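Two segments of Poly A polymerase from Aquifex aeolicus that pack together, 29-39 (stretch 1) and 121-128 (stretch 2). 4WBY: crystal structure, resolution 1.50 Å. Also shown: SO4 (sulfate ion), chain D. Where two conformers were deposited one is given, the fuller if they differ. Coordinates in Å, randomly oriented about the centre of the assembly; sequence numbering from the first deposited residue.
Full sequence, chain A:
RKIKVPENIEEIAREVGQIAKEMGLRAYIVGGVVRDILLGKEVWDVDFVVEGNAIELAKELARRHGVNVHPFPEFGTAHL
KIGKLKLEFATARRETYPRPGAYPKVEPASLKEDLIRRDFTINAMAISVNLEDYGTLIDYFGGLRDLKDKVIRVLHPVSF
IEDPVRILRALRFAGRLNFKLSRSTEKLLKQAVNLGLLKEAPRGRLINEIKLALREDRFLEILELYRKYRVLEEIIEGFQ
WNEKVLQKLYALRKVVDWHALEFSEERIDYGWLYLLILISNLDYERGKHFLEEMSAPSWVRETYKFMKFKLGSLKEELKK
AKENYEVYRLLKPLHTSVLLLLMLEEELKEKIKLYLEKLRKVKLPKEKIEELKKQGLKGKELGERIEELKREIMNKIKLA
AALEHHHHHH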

# COMPACT_ATOMS: atom_id res chain seq x y z
N ILE A 29 8.26 1.25 -22.58
CA ILE A 29 8.06 1.26 -21.13
C ILE A 29 6.69 1.86 -20.90
O ILE A 29 6.33 2.83 -21.56
N VAL A 30 5.89 1.28 -20.00
CA VAL A 30 4.49 1.71 -19.87
C VAL A 30 3.99 1.88 -18.43
O VAL A 30 4.48 1.22 -17.52
N GLY A 31 3.03 2.79 -18.26
CA GLY A 31 2.15 2.77 -17.11
C GLY A 31 2.64 3.49 -15.88
O GLY A 31 3.22 4.57 -15.97
N GLY A 32 2.43 2.86 -14.73
CA GLY A 32 2.84 3.44 -13.45
C GLY A 32 4.33 3.73 -13.41
O GLY A 32 4.76 4.69 -12.77
N VAL A 33 5.13 2.92 -14.09
CA VAL A 33 6.57 3.15 -14.11
C VAL A 33 6.91 4.47 -14.82
O VAL A 33 7.79 5.21 -14.39
N VAL A 34 6.17 4.78 -15.88
CA VAL A 34 6.39 6.04 -16.59
C VAL A 34 5.96 7.21 -15.72
O VAL A 34 6.67 8.21 -15.63
N ARG A 35 4.82 7.07 -15.05
CA ARG A 35 4.39 8.05 -14.05
C ARG A 35 5.51 8.29 -13.03
O ARG A 35 5.88 9.44 -12.76
N ASP A 36 6.06 7.22 -12.48
CA ASP A 36 7.05 7.38 -11.42
C ASP A 36 8.36 7.99 -11.93
O ASP A 36 9.00 8.76 -11.22
N ILE A 37 8.74 7.68 -13.17
CA ILE A 37 9.90 8.35 -13.77
C ILE A 37 9.63 9.85 -13.89
O ILE A 37 10.49 10.67 -13.55
N LEU A 38 8.44 10.21 -14.34
CA LEU A 38 8.08 11.63 -14.44
C LEU A 38 7.99 12.30 -13.07
O LEU A 38 8.17 13.51 -12.97
N LEU A 39 7.71 11.53 -12.02
CA LEU A 39 7.68 12.08 -10.67
C LEU A 39 9.06 12.06 -10.01
O LEU A 39 9.18 12.37 -8.83
N THR A 121 -5.39 8.82 -16.58
CA THR A 121 -4.53 9.35 -17.63
C THR A 121 -3.07 9.38 -17.22
O THR A 121 -2.19 9.14 -18.05
N ILE A 122 -2.79 9.62 -15.94
CA ILE A 122 -1.39 9.71 -15.53
C ILE A 122 -0.73 8.34 -15.51
O ILE A 122 0.50 8.25 -15.44
N ASN A 123 -1.54 7.28 -15.60
CA ASN A 123 -1.04 5.90 -15.65
C ASN A 123 -1.08 5.29 -17.05
O ASN A 123 -0.83 4.09 -17.22
N ALA A 124 -1.39 6.11 -18.05
CA ALA A 124 -1.64 5.60 -19.38
C ALA A 124 -0.65 6.14 -20.40
O ALA A 124 -0.95 6.22 -21.59
N MET A 125 0.55 6.49 -19.94
CA MET A 125 1.61 6.94 -20.84
C MET A 125 2.64 5.87 -21.10
O MET A 125 2.72 4.87 -20.39
N ALA A 126 3.45 6.09 -22.13
CA ALA A 126 4.51 5.15 -22.49
C ALA A 126 5.77 5.91 -22.89
O ALA A 126 5.72 7.09 -23.24
N ILE A 127 6.90 5.22 -22.81
CA ILE A 127 8.15 5.73 -23.35
C ILE A 127 8.64 4.77 -24.42
O ILE A 127 8.84 3.59 -24.14
N SER A 128 8.83 5.27 -25.63
CA SER A 128 9.38 4.41 -26.68
C SER A 128 10.83 4.05 -26.37
O SER A 128 11.63 4.92 -26.03

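Packing of segment 29-39 against segment 121-128. The apolar centre is built around Ile127 (chi1 m, chi2 t), which has the largest area covered by the other segment. Its neighbour across the antiparallel pair is Ile29, also m and t, on the same face of the sheet, with Ile29 CB 4.2 Å from Ile127 CB; the strands are held in this register by Ile127 N to Ile29 O at 2.8 Å and Ile29 N to Ile127 O at 2.9 Å. The helix 32-38 runs nearly perpendicular to strand 126-128 and covers this face. Val34 (t) points toward the other segment and fills the space between Ile127 and Met125: Val34 CG2 lies 3.9 Å from Ile127 CG1, and Val34 CG1 lies 3.9 Å from Met125 CB. One turn on, Ile37 (m, t) brings its CD1 to 4.0 Å from Ile127 CD1. Met125, extended at chi2 but turned at chi1 and chi3 (m, t, m), places its CE 3.6 Å from Leu38 CD1, near the C-terminal end of the helix. On the other face of the sheet, Val30 (m) sets CG1 4.0 Å from Ala126 CB. Next to the Val30-Ala126 pair, Gly31 N donates to Met125 O at 3.0 Å, almost linearly, and a water links the turn by donating to Gly31 O (2.8 Å) and Ile122 O (2.9 Å) and accepting from Met125 N (2.9 Å). At the polar edge, Arg35 (t, t, p) lays its aliphatic part by Ile122 (p, t), CD to CD1 4.1 Å, and its NH1 donates to Asn123 OD1 at 2.8 Å; Asn123 (chi1 m) points sideways from its CA, but its end comes nearer, and OD1 lies at the edge of the guanidinium, near its plane. Arg35 NE forms a salt bridge with Asp36 OD1 at 3.0 Å, and Arg35 NH1 and NH2 each donate to sulfate O1 at 3.2 Å, so the charged group is held along its edge.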

# COMPACT_ATOMS: atom_id res chain seq x y z
CB ILE A 29 9.15 2.07 -20.42
CG1 ILE A 29 10.52 1.46 -20.68
CG2 ILE A 29 8.88 2.13 -18.92
CD1 ILE A 29 11.67 2.37 -20.30
CB VAL A 30 3.50 0.73 -20.54
CG1 VAL A 30 3.81 0.57 -22.02
CG2 VAL A 30 3.52 -0.61 -19.82
CB VAL A 33 7.31 1.98 -14.78
CG1 VAL A 33 8.79 2.26 -14.81
CG2 VAL A 33 7.00 0.70 -14.03
CB VAL A 34 5.63 6.06 -17.94
CG1 VAL A 34 5.77 7.41 -18.62
CG2 VAL A 34 6.16 4.94 -18.86
CB ARG A 35 3.12 7.56 -13.34
CG ARG A 35 2.62 8.48 -12.23
CD ARG A 35 1.72 7.71 -11.25
NE ARG A 35 2.48 6.66 -10.58
CZ ARG A 35 2.08 5.40 -10.41
NH1 ARG A 35 0.89 5.01 -10.83
NH2 ARG A 35 2.88 4.55 -9.78
CB ASP A 36 7.30 6.04 -10.72
CG ASP A 36 6.13 5.64 -9.82
OD1 ASP A 36 5.28 6.51 -9.55
OD2 ASP A 36 6.07 4.47 -9.40
CB ILE A 37 10.24 7.75 -15.14
CG1 ILE A 37 10.81 6.34 -14.97
CG2 ILE A 37 11.22 8.64 -15.90
CD1 ILE A 37 10.95 5.58 -16.27
CB LEU A 38 6.75 11.81 -15.19
CG LEU A 38 6.85 11.50 -16.68
CD1 LEU A 38 5.45 11.37 -17.29
CD2 LEU A 38 7.66 12.58 -17.40
CB LEU A 39 6.67 11.32 -9.80
CG LEU A 39 5.19 11.38 -10.19
CD1 LEU A 39 4.37 10.40 -9.33
CD2 LEU A 39 4.65 12.78 -10.06
CB THR A 121 -4.95 10.77 -18.06
OG1 THR A 121 -4.89 11.65 -16.94
CG2 THR A 121 -6.38 10.77 -18.64
CB ILE A 122 -1.24 10.38 -14.14
CG1 ILE A 122 -1.93 9.57 -13.04
CG2 ILE A 122 -1.70 11.85 -14.20
CD1 ILE A 122 -1.61 10.06 -11.63
CB ASN A 123 -1.84 5.01 -14.70
CG ASN A 123 -1.69 5.41 -13.26
OD1 ASN A 123 -0.71 6.05 -12.88
ND2 ASN A 123 -2.67 5.04 -12.44
CB ALA A 124 -3.07 5.93 -19.80
CB MET A 125 2.28 8.19 -20.28
CG MET A 125 1.31 9.38 -20.26
SD MET A 125 2.00 10.89 -19.55
CE MET A 125 1.97 10.47 -17.81
CB ALA A 126 4.06 4.25 -23.63
CB ILE A 127 9.23 5.88 -22.25
CG1 ILE A 127 8.75 6.83 -21.15
CG2 ILE A 127 10.54 6.39 -22.86
CD1 ILE A 127 9.54 6.73 -19.86
CB SER A 128 9.32 5.10 -28.04
OG SER A 128 9.95 4.28 -29.01
S SO4 D . 1.07 1.38 -8.69
O1 SO4 D . 1.05 1.95 -10.04
O2 SO4 D . 1.71 2.35 -7.80
O3 SO4 D . -0.28 1.08 -8.22
O4 SO4 D . 1.87 0.16 -8.71
O HOH W 1 1.86 6.61 -17.35